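Local coordinates for 11S globulin seed storage protein (Amaranthus hypochondriacus, PDB 3QAC) that probably serves as a seed storage protein, a nutrient reservoir whose mature form is a hexamer of subunits each made of disulfide-linked acidic and basic chains, at residues A[342-347]-A[400-405]; A[42-47]-A[377-382]; A[61-66]-A[148-153]; A[55-60]-A[156-161]. All coordinates share one frame; numbering follows the deposited sequence.

Contact 1 of 4, residues A[342-347]-A[400-405]; sequences LNAHNI and FKTSEN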
# COMPACT_ATOMS: atom_id res chain seq x y z
N LEU A 342 14.29 8.13 -8.59
CA LEU A 342 14.46 6.80 -7.99
C LEU A 342 13.15 6.16 -7.64
O LEU A 342 12.99 4.94 -7.77
CB LEU A 342 15.26 6.84 -6.69
CG LEU A 342 16.67 7.38 -6.49
CD1 LEU A 342 17.52 6.36 -5.72
CD2 LEU A 342 17.33 7.83 -7.76
N ASN A 343 12.21 6.97 -7.17
CA ASN A 343 11.10 6.40 -6.43
C ASN A 343 9.70 6.75 -6.92
O ASN A 343 8.72 6.28 -6.37
CB ASN A 343 11.26 6.72 -4.92
CG ASN A 343 11.94 8.05 -4.68
OD1 ASN A 343 11.85 8.98 -5.50
ND2 ASN A 343 12.65 8.17 -3.55
N ALA A 344 9.61 7.56 -7.95
CA ALA A 344 8.34 8.21 -8.24
C ALA A 344 8.17 8.52 -9.74
O ALA A 344 9.16 8.76 -10.45
CB ALA A 344 8.23 9.50 -7.42
N HIS A 345 6.92 8.49 -10.19
CA HIS A 345 6.58 9.02 -11.51
C HIS A 345 6.63 10.51 -11.39
O HIS A 345 6.30 11.09 -10.36
CB HIS A 345 5.16 8.62 -11.96
CG HIS A 345 4.98 7.15 -12.13
ND1 HIS A 345 5.48 6.45 -13.21
CD2 HIS A 345 4.36 6.24 -11.35
CE1 HIS A 345 5.19 5.17 -13.07
NE2 HIS A 345 4.51 5.01 -11.96
N ASN A 346 7.00 11.15 -12.47
CA ASN A 346 7.10 12.58 -12.46
C ASN A 346 6.18 13.17 -13.51
O ASN A 346 6.40 12.99 -14.72
CB ASN A 346 8.54 12.93 -12.75
CG ASN A 346 8.82 14.33 -12.43
OD1 ASN A 346 8.00 15.20 -12.71
ND2 ASN A 346 9.98 14.58 -11.81
N ILE A 347 5.14 13.86 -13.08
CA ILE A 347 4.27 14.51 -14.04
C ILE A 347 4.80 15.91 -14.17
O ILE A 347 4.51 16.77 -13.35
CB ILE A 347 2.78 14.51 -13.65
CG1 ILE A 347 2.22 13.09 -13.69
CG2 ILE A 347 1.97 15.33 -14.63
CD1 ILE A 347 2.86 12.12 -12.66
N PHE A 400 4.92 17.12 -10.44
CA PHE A 400 4.13 16.48 -9.39
C PHE A 400 4.71 15.08 -9.30
O PHE A 400 4.97 14.45 -10.31
CB PHE A 400 2.65 16.50 -9.78
CG PHE A 400 2.11 17.88 -10.03
CD1 PHE A 400 2.19 18.46 -11.29
CD2 PHE A 400 1.52 18.62 -9.00
CE1 PHE A 400 1.70 19.73 -11.51
CE2 PHE A 400 1.03 19.88 -9.22
CZ PHE A 400 1.11 20.44 -10.46
N LYS A 401 5.00 14.62 -8.09
CA LYS A 401 5.69 13.35 -7.95
C LYS A 401 4.85 12.38 -7.16
O LYS A 401 4.35 12.70 -6.07
CB LYS A 401 7.05 13.55 -7.29
CG LYS A 401 8.11 14.14 -8.20
CD LYS A 401 9.14 14.96 -7.43
CE LYS A 401 10.48 15.05 -8.17
NZ LYS A 401 10.58 16.12 -9.20
N THR A 402 4.71 11.17 -7.70
CA THR A 402 3.79 10.19 -7.15
C THR A 402 4.35 9.42 -5.96
O THR A 402 4.01 8.26 -5.78
CB THR A 402 3.38 9.16 -8.20
OG1 THR A 402 4.53 8.42 -8.59
CG2 THR A 402 2.80 9.85 -9.43
N SER A 403 5.22 10.03 -5.16
CA SER A 403 5.56 9.43 -3.87
C SER A 403 6.11 10.43 -2.90
O SER A 403 6.35 11.58 -3.24
CB SER A 403 6.55 8.29 -4.02
OG SER A 403 7.87 8.78 -4.13
N GLU A 404 6.29 9.97 -1.67
CA GLU A 404 6.80 10.79 -0.60
C GLU A 404 8.27 11.09 -0.87
O GLU A 404 9.01 10.22 -1.31
CB GLU A 404 6.62 10.06 0.73
CG GLU A 404 7.37 10.70 1.88
CD GLU A 404 6.82 10.29 3.23
OE1 GLU A 404 6.30 9.15 3.34
OE2 GLU A 404 6.92 11.12 4.17
N ASN A 405 8.69 12.33 -0.65
CA ASN A 405 10.10 12.67 -0.79
C ASN A 405 10.71 11.93 -1.96
O ASN A 405 11.68 11.19 -1.79
CB ASN A 405 10.88 12.28 0.46
CG ASN A 405 10.13 12.56 1.74
OD1 ASN A 405 9.97 11.67 2.57
ND2 ASN A 405 9.68 13.80 1.91

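Contact 2 of 4, residues A[42-47]-A[377-382]; sequences EQEFRC and LVVVPQ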
# COMPACT_ATOMS: atom_id res chain seq x y z
N GLU A 42 -4.75 8.08 -21.58
CA GLU A 42 -3.39 8.04 -22.11
C GLU A 42 -2.55 7.04 -21.32
O GLU A 42 -2.54 7.04 -20.09
CB GLU A 42 -2.75 9.43 -22.05
CG GLU A 42 -3.32 10.38 -23.07
CD GLU A 42 -2.75 10.16 -24.46
OE1 GLU A 42 -3.20 10.87 -25.38
OE2 GLU A 42 -1.85 9.28 -24.64
N GLN A 43 -1.84 6.20 -22.05
CA GLN A 43 -1.11 5.11 -21.44
C GLN A 43 -0.24 5.58 -20.28
O GLN A 43 -0.18 4.92 -19.24
CB GLN A 43 -0.22 4.42 -22.47
CG GLN A 43 0.50 3.24 -21.90
CD GLN A 43 1.29 2.49 -22.93
OE1 GLN A 43 1.05 2.63 -24.14
NE2 GLN A 43 2.23 1.67 -22.48
N GLU A 44 0.47 6.68 -20.46
CA GLU A 44 1.41 7.10 -19.43
C GLU A 44 0.67 7.60 -18.19
O GLU A 44 1.23 7.55 -17.10
CB GLU A 44 2.46 8.10 -19.94
CG GLU A 44 1.91 9.37 -20.55
CD GLU A 44 1.65 9.24 -22.06
OE1 GLU A 44 0.94 8.29 -22.48
OE2 GLU A 44 2.18 10.09 -22.83
N PHE A 45 -0.57 8.08 -18.34
CA PHE A 45 -1.38 8.41 -17.17
C PHE A 45 -1.82 7.15 -16.45
O PHE A 45 -1.89 7.11 -15.22
CB PHE A 45 -2.60 9.25 -17.52
CG PHE A 45 -2.29 10.69 -17.73
CD1 PHE A 45 -2.80 11.36 -18.83
CD2 PHE A 45 -1.49 11.38 -16.85
CE1 PHE A 45 -2.52 12.69 -19.05
CE2 PHE A 45 -1.20 12.72 -17.07
CZ PHE A 45 -1.72 13.38 -18.19
N ARG A 46 -2.13 6.12 -17.22
CA ARG A 46 -2.55 4.86 -16.64
C ARG A 46 -1.37 4.28 -15.86
O ARG A 46 -1.52 3.80 -14.75
CB ARG A 46 -3.06 3.89 -17.72
CG ARG A 46 -4.38 4.34 -18.35
CD ARG A 46 -5.09 3.22 -19.11
NE ARG A 46 -4.54 3.04 -20.45
CZ ARG A 46 -3.82 1.99 -20.82
NH1 ARG A 46 -3.58 1.02 -19.94
NH2 ARG A 46 -3.34 1.90 -22.07
N CYS A 47 -0.19 4.35 -16.47
CA CYS A 47 1.03 3.90 -15.83
C CYS A 47 1.28 4.66 -14.52
O CYS A 47 1.63 4.05 -13.51
CB CYS A 47 2.21 4.10 -16.78
SG CYS A 47 3.82 3.80 -16.01
N LEU A 377 2.30 18.92 -20.56
CA LEU A 377 2.99 18.13 -19.57
C LEU A 377 3.44 16.86 -20.22
O LEU A 377 2.86 16.41 -21.20
CB LEU A 377 2.08 17.83 -18.38
CG LEU A 377 0.81 17.01 -18.68
CD1 LEU A 377 1.15 15.53 -18.82
CD2 LEU A 377 -0.23 17.22 -17.59
N VAL A 378 4.50 16.28 -19.69
CA VAL A 378 4.84 14.92 -20.07
C VAL A 378 4.93 14.10 -18.80
O VAL A 378 5.30 14.61 -17.73
CB VAL A 378 6.15 14.85 -20.85
CG1 VAL A 378 7.30 15.49 -20.04
CG2 VAL A 378 6.46 13.40 -21.22
N VAL A 379 4.58 12.83 -18.91
CA VAL A 379 4.70 11.93 -17.79
C VAL A 379 6.01 11.22 -17.90
O VAL A 379 6.26 10.49 -18.87
CB VAL A 379 3.58 10.88 -17.78
CG1 VAL A 379 3.77 9.91 -16.60
CG2 VAL A 379 2.24 11.54 -17.72
N VAL A 380 6.86 11.44 -16.92
CA VAL A 380 8.10 10.70 -16.79
C VAL A 380 7.90 9.56 -15.82
O VAL A 380 7.72 9.79 -14.63
CB VAL A 380 9.24 11.57 -16.25
CG1 VAL A 380 10.56 10.83 -16.44
CG2 VAL A 380 9.25 12.96 -16.92
N PRO A 381 7.89 8.32 -16.32
CA PRO A 381 7.73 7.18 -15.41
C PRO A 381 8.94 6.99 -14.50
O PRO A 381 10.10 7.27 -14.87
CB PRO A 381 7.59 5.98 -16.37
CG PRO A 381 7.20 6.60 -17.72
CD PRO A 381 7.93 7.92 -17.73
N GLN A 382 8.66 6.52 -13.28
CA GLN A 382 9.69 6.18 -12.32
C GLN A 382 10.83 5.50 -13.02
O GLN A 382 10.62 4.56 -13.79
CB GLN A 382 9.15 5.24 -11.24
CG GLN A 382 10.25 4.71 -10.30
CD GLN A 382 9.78 3.61 -9.36
OE1 GLN A 382 10.45 3.33 -8.36
NE2 GLN A 382 8.64 3.00 -9.66
O HOH W 1 3.52 12.29 -21.52

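Contact 3 of 4, residues A[61-66]-A[148-153]; sequences GLLLPS and HWAYNN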
# COMPACT_ATOMS: atom_id res chain seq x y z
N GLY A 61 -14.81 34.64 -9.21
CA GLY A 61 -15.31 33.29 -9.42
C GLY A 61 -15.16 32.37 -8.22
O GLY A 61 -14.12 32.33 -7.55
N LEU A 62 -16.22 31.61 -7.96
CA LEU A 62 -16.25 30.71 -6.82
C LEU A 62 -16.32 29.25 -7.26
O LEU A 62 -17.36 28.78 -7.73
CB LEU A 62 -17.43 31.06 -5.92
CG LEU A 62 -17.69 30.17 -4.71
CD1 LEU A 62 -16.50 30.18 -3.79
CD2 LEU A 62 -18.90 30.68 -4.00
N LEU A 63 -15.21 28.53 -7.12
CA LEU A 63 -15.20 27.09 -7.31
C LEU A 63 -16.04 26.48 -6.20
O LEU A 63 -15.66 26.56 -5.03
CB LEU A 63 -13.78 26.53 -7.25
CG LEU A 63 -13.60 25.01 -7.36
CD1 LEU A 63 -14.01 24.48 -8.75
CD2 LEU A 63 -12.15 24.61 -7.01
N LEU A 64 -17.18 25.91 -6.58
CA LEU A 64 -18.12 25.36 -5.61
C LEU A 64 -17.43 24.30 -4.74
O LEU A 64 -16.47 23.67 -5.17
CB LEU A 64 -19.33 24.74 -6.33
CG LEU A 64 -20.12 25.63 -7.31
CD1 LEU A 64 -21.12 24.81 -8.07
CD2 LEU A 64 -20.82 26.75 -6.60
N PRO A 65 -17.89 24.13 -3.51
CA PRO A 65 -17.29 23.08 -2.68
C PRO A 65 -17.44 21.70 -3.31
O PRO A 65 -18.51 21.32 -3.79
CB PRO A 65 -18.10 23.15 -1.39
CG PRO A 65 -19.30 24.01 -1.71
CD PRO A 65 -18.79 24.98 -2.71
N SER A 66 -16.35 20.94 -3.28
CA SER A 66 -16.40 19.55 -3.66
C SER A 66 -15.34 18.77 -2.90
O SER A 66 -14.51 19.35 -2.17
CB SER A 66 -16.15 19.40 -5.15
OG SER A 66 -14.78 19.65 -5.46
N HIS A 148 -13.70 21.17 -0.17
CA HIS A 148 -13.04 22.46 -0.28
C HIS A 148 -13.62 23.27 -1.41
O HIS A 148 -14.14 22.73 -2.39
CB HIS A 148 -11.55 22.27 -0.50
CG HIS A 148 -11.23 21.50 -1.74
ND1 HIS A 148 -11.24 20.13 -1.78
CD2 HIS A 148 -10.92 21.92 -2.99
CE1 HIS A 148 -10.95 19.73 -3.01
NE2 HIS A 148 -10.74 20.79 -3.76
N TRP A 149 -13.52 24.58 -1.26
CA TRP A 149 -13.94 25.50 -2.29
C TRP A 149 -12.82 26.50 -2.48
O TRP A 149 -11.96 26.65 -1.61
CB TRP A 149 -15.23 26.20 -1.88
CG TRP A 149 -15.13 26.82 -0.54
CD1 TRP A 149 -15.45 26.25 0.65
CD2 TRP A 149 -14.68 28.14 -0.24
NE1 TRP A 149 -15.23 27.13 1.67
CE2 TRP A 149 -14.75 28.30 1.16
CE3 TRP A 149 -14.22 29.21 -1.02
CZ2 TRP A 149 -14.37 29.47 1.80
CZ3 TRP A 149 -13.84 30.39 -0.38
CH2 TRP A 149 -13.92 30.50 1.02
N ALA A 150 -12.82 27.18 -3.61
CA ALA A 150 -11.83 28.21 -3.86
C ALA A 150 -12.52 29.43 -4.43
O ALA A 150 -13.59 29.34 -5.05
CB ALA A 150 -10.76 27.71 -4.79
N TYR A 151 -11.91 30.59 -4.22
CA TYR A 151 -12.45 31.82 -4.74
C TYR A 151 -11.34 32.75 -5.19
O TYR A 151 -10.35 32.94 -4.48
CB TYR A 151 -13.33 32.50 -3.70
CG TYR A 151 -13.77 33.88 -4.09
CD1 TYR A 151 -14.81 34.08 -4.99
CD2 TYR A 151 -13.14 35.00 -3.55
CE1 TYR A 151 -15.21 35.35 -5.35
CE2 TYR A 151 -13.54 36.28 -3.90
CZ TYR A 151 -14.57 36.44 -4.80
OH TYR A 151 -14.98 37.71 -5.14
N ASN A 152 -11.51 33.32 -6.38
CA ASN A 152 -10.53 34.27 -6.86
C ASN A 152 -10.88 35.69 -6.44
O ASN A 152 -11.73 36.33 -7.04
CB ASN A 152 -10.37 34.18 -8.37
CG ASN A 152 -9.29 35.12 -8.88
OD1 ASN A 152 -8.63 35.81 -8.10
ND2 ASN A 152 -9.12 35.16 -10.20
N ASN A 153 -10.21 36.17 -5.41
CA ASN A 153 -10.45 37.52 -4.94
C ASN A 153 -9.42 38.48 -5.51
O ASN A 153 -9.29 39.61 -5.06
CB ASN A 153 -10.46 37.56 -3.41
CG ASN A 153 -9.09 37.30 -2.80
OD1 ASN A 153 -8.91 37.42 -1.58
ND2 ASN A 153 -8.11 36.96 -3.64
O HOH W 2 -14.12 22.26 -5.08

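Contact 4 of 4, residues A[55-60]-A[156-161]; sequences RTIEPH and QPLVAV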
# COMPACT_ATOMS: atom_id res chain seq x y z
N ARG A 55 -7.70 24.33 -13.63
CA ARG A 55 -8.89 25.15 -13.49
C ARG A 55 -8.48 26.58 -13.61
O ARG A 55 -7.49 27.01 -13.00
CB ARG A 55 -9.59 24.94 -12.15
CG ARG A 55 -9.99 23.50 -11.85
CD ARG A 55 -10.84 23.44 -10.58
NE ARG A 55 -11.15 22.07 -10.19
CZ ARG A 55 -12.11 21.33 -10.74
NH1 ARG A 55 -12.85 21.81 -11.74
NH2 ARG A 55 -12.32 20.10 -10.31
N THR A 56 -9.24 27.31 -14.41
CA THR A 56 -9.06 28.73 -14.56
C THR A 56 -10.31 29.36 -13.98
O THR A 56 -11.40 29.20 -14.52
CB THR A 56 -8.92 29.09 -16.02
OG1 THR A 56 -7.75 28.45 -16.54
CG2 THR A 56 -8.80 30.59 -16.18
N ILE A 57 -10.15 30.01 -12.86
CA ILE A 57 -11.27 30.64 -12.19
C ILE A 57 -11.16 32.13 -12.43
O ILE A 57 -10.20 32.77 -11.99
CB ILE A 57 -11.20 30.41 -10.67
CG1 ILE A 57 -11.04 28.92 -10.37
CG2 ILE A 57 -12.42 31.00 -9.98
CD1 ILE A 57 -10.89 28.61 -8.90
N GLU A 58 -12.15 32.67 -13.14
CA GLU A 58 -12.17 34.10 -13.43
C GLU A 58 -12.26 34.91 -12.14
O GLU A 58 -12.69 34.40 -11.11
CB GLU A 58 -13.33 34.44 -14.36
CG GLU A 58 -13.31 33.70 -15.69
CD GLU A 58 -14.58 33.94 -16.49
OE1 GLU A 58 -15.30 34.91 -16.16
OE2 GLU A 58 -14.85 33.17 -17.45
N PRO A 59 -11.83 36.18 -12.18
CA PRO A 59 -11.98 37.05 -11.01
C PRO A 59 -13.43 37.02 -10.50
O PRO A 59 -14.38 36.96 -11.30
CB PRO A 59 -11.62 38.44 -11.54
CG PRO A 59 -10.70 38.18 -12.68
CD PRO A 59 -11.14 36.87 -13.29
N HIS A 60 -13.58 37.06 -9.17
CA HIS A 60 -14.89 36.97 -8.53
C HIS A 60 -15.58 35.62 -8.75
O HIS A 60 -16.78 35.48 -8.50
CB HIS A 60 -15.81 38.11 -8.96
CG HIS A 60 -15.25 39.47 -8.69
ND1 HIS A 60 -14.60 39.78 -7.51
CD2 HIS A 60 -15.23 40.60 -9.43
CE1 HIS A 60 -14.20 41.04 -7.55
NE2 HIS A 60 -14.57 41.56 -8.70
N GLN A 156 -6.39 39.05 -11.74
CA GLN A 156 -6.10 38.19 -12.88
C GLN A 156 -6.76 36.83 -12.70
O GLN A 156 -7.16 36.48 -11.59
CB GLN A 156 -4.59 38.04 -13.07
CG GLN A 156 -3.90 37.39 -11.89
CD GLN A 156 -2.43 37.75 -11.82
OE1 GLN A 156 -1.92 38.15 -10.77
NE2 GLN A 156 -1.75 37.63 -12.95
N PRO A 157 -6.88 36.05 -13.78
CA PRO A 157 -7.52 34.75 -13.57
C PRO A 157 -6.69 33.86 -12.65
O PRO A 157 -5.47 33.83 -12.74
CB PRO A 157 -7.60 34.16 -14.99
CG PRO A 157 -7.52 35.34 -15.91
CD PRO A 157 -6.60 36.31 -15.20
N LEU A 158 -7.36 33.16 -11.75
CA LEU A 158 -6.69 32.28 -10.80
C LEU A 158 -6.54 30.92 -11.45
O LEU A 158 -7.53 30.30 -11.83
CB LEU A 158 -7.51 32.17 -9.52
CG LEU A 158 -7.00 31.14 -8.51
CD1 LEU A 158 -5.55 31.43 -8.15
CD2 LEU A 158 -7.90 31.10 -7.27
N VAL A 159 -5.31 30.45 -11.58
CA VAL A 159 -5.07 29.21 -12.32
C VAL A 159 -4.30 28.17 -11.51
O VAL A 159 -3.18 28.40 -11.04
CB VAL A 159 -4.40 29.47 -13.69
CG1 VAL A 159 -4.18 28.15 -14.43
CG2 VAL A 159 -5.25 30.41 -14.52
N ALA A 160 -4.94 27.02 -11.34
CA ALA A 160 -4.37 25.94 -10.56
C ALA A 160 -4.19 24.68 -11.43
O ALA A 160 -5.08 24.28 -12.20
CB ALA A 160 -5.25 25.65 -9.36
N VAL A 161 -3.01 24.09 -11.32
CA VAL A 161 -2.74 22.86 -12.01
C VAL A 161 -2.77 21.79 -10.94
O VAL A 161 -2.05 21.84 -9.94
CB VAL A 161 -1.40 22.90 -12.75
CG1 VAL A 161 -1.12 21.58 -13.41
CG2 VAL A 161 -1.42 24.02 -13.79

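Contact 1 of 4, residues A[342-347]-A[400-405]
In the C-terminal cupin domain, neighbouring strands 346-351 and 394-401 meet through I347 and F400, an antiparallel hydrogen-bonded pair. I347 N donates to F400 O at 2.8 Å; the return bond from F400 N to I347 O reaches its acceptor from 38° above the carbonyl plane. I347 and F400 point to one face of the sheet, where L163 of strand 158-164 packs against both, so bulky apolar residues suit the site. N346 and K401 lie side by side on the other face. Past this pair the regular cupin sheet gives way to loops, and T402 extends the pairing with its side chain. Its OG1 sits between the backbone N and the carbonyl carbon (chi1 64°) and accepts H345 N at 2.9 Å, while T402 N donates to H345 O at 3.1 Å. The same OG1 is hydrogen-bonded to Q172 NE2 of the second subunit, and H345 NE2 to Q172 O there. A valine here would probably leave H345 N and the Q172 amide without their hydroxyl partner. The T402 and I347 side chains cross at about a right angle, T402 CG2 lying 3.9 Å from I347 CD1. Beyond, S403 OG rests 3.4 Å from A344 CB.

Contact 2 of 4, residues A[42-47]-A[377-382]
V379 is the bump of this interface, and the hollow that receives it is formed by E44 and F45 on helix 43-48. The isopropyl group spreads over the helix surface. V379 CB lies 3.6 Å from E44 CG. V379 CG1 is 3.5 Å from E44 O, and on the other branch V379 CG2 is 3.7 Å from F45 CE2. A beta-branched valine suits the spot, since its two methyls diverge to meet backbone and ring at once. E44 fits by folding. Its CG stands between the backbone N and the carbonyl carbon (chi1 58°) and the chain bends again at chi2, so the methylenes lie against V379 while the carboxylate swings clear of it. Two residues back along the strand, on the same side, L377 meets F45 tip to tip, L377 CD1 to F45 CZ at 3.6 Å, and V52 of strand 51-57 touches both. At the other end C47 SG approaches P381 CB at 4.4 Å, a lighter touch; that sulfur is tied to C14 in a disulfide. The helix belongs to the N-terminal cupin region and the strand is an outermost one of the C-terminal sheet, so the packing joins the two halves of the subunit, with the short axes 49° apart. No hydrogen bond passes directly between the segments. Instead a water accepts from V379 N at 2.9 Å and donates to E44 OE2, which T20 N also binds; two donors on one oxygen would probably help to stabilise a charged carboxylate in this buried place.

Contact 3 of 4, residues A[61-66]-A[148-153]
L62 reaches across its strand partner with one methyl: CD1 lies 3.7 Å from W149 CE3 and 3.3 Å from A150 O, and it also rests on Y151 CB. This is the dense half of the contact. Having CG anti to the backbone N (chi1 176°) carries the leucine over the neighbouring strand, where I429 of the third subunit packs on it too. The opposite face is made by L63 and A150, CD2 to CB at 4.1 Å; the small alanine leaves room for the leucine beside it. Y151 CD1 comes within 3.2 Å of G61 O, which also accepts N152 N at 3.0 Å. Strand 147-151 ends here, though N152 still bonds to the backbone of H60 as well as G61, and N153 lies exposed without touching the other segment. The far end is buried but less regular and is filled partly by water. There L64 and P65 together stand opposite W149, and proline, having no N-H to offer, fits a site where the ladder is interrupted. A water donates to L64 O and to H148 O, each at 2.7 Å, and accepts from S66 OG, which R180 NH1 also binds. S66 and H148 then resume paired bonds, S66 N to H148 O and H148 N to S66 O, and S66 O sits over one face of the imidazole, whose ND1 bonds V146 O. The one-residue shift in register is a beta bulge in an antiparallel sheet of the N-terminal cupin barrel.

Contact 4 of 4, residues A[55-60]-A[156-161]
With OG1 beside the backbone N and CG2 anti to it (chi1 -62°), T56 lays both branches along V159, whose CG2 is likewise set beside its own backbone N. T56 OG1 stands 3.8 Å from V159 CG2, and T56 CG2 is 3.9 Å from P157 CB, so the methyl bridges two neighbours pointing the same way. Beta-branched residues suit such an extended pair. A serine here would lack that methyl and would probably open a gap between P157 and V159. On the other face I57 and L158 meet at their ends, CD1 to CD2 at 4.2 Å, with L63 of strand 61-68 also touching I57. R55 shares this face, but its guanidinium leads away to a salt bridge with E190. Beneath the side chains, strands 51-57 and 158-164 of the N-terminal cupin sheet are laced by four backbone bonds. R55 and A160 exchange one pair; I57 N donates to L158 O at 2.8 Å, nearly straight at 175°, and L158 N returns a bond to I57 O at 2.9 Å. I57 O also accepts N152 ND2, so two donors grip this carbonyl. Cohesion between the segments thus comes from backbone bonds and apolar contact, while the arginine's charge is answered elsewhere.

Contacts 1 and 2 cluster round the C-terminal sheet, whereas contacts 3 and 4 lie in the N-terminal half. Contacts 1 and 2 have centres 12 Å apart and share a sheet: N346 N lies 2.6 Å from V380 O, a probable hydrogen bond between adjacent strands. Both also touch the second subunit. Contacts 3 and 4, centres 10 Å apart, use consecutive strands on each side, and N152 O and H60 N, 2.9 Å apart, probably bond between them; contact 3 packs against the third subunit. The halves come together where F400 CZ of contact 1 packs 3.5 Å from V161 O of contact 4, and again through contact 2, which draws its helix from the N-terminal half.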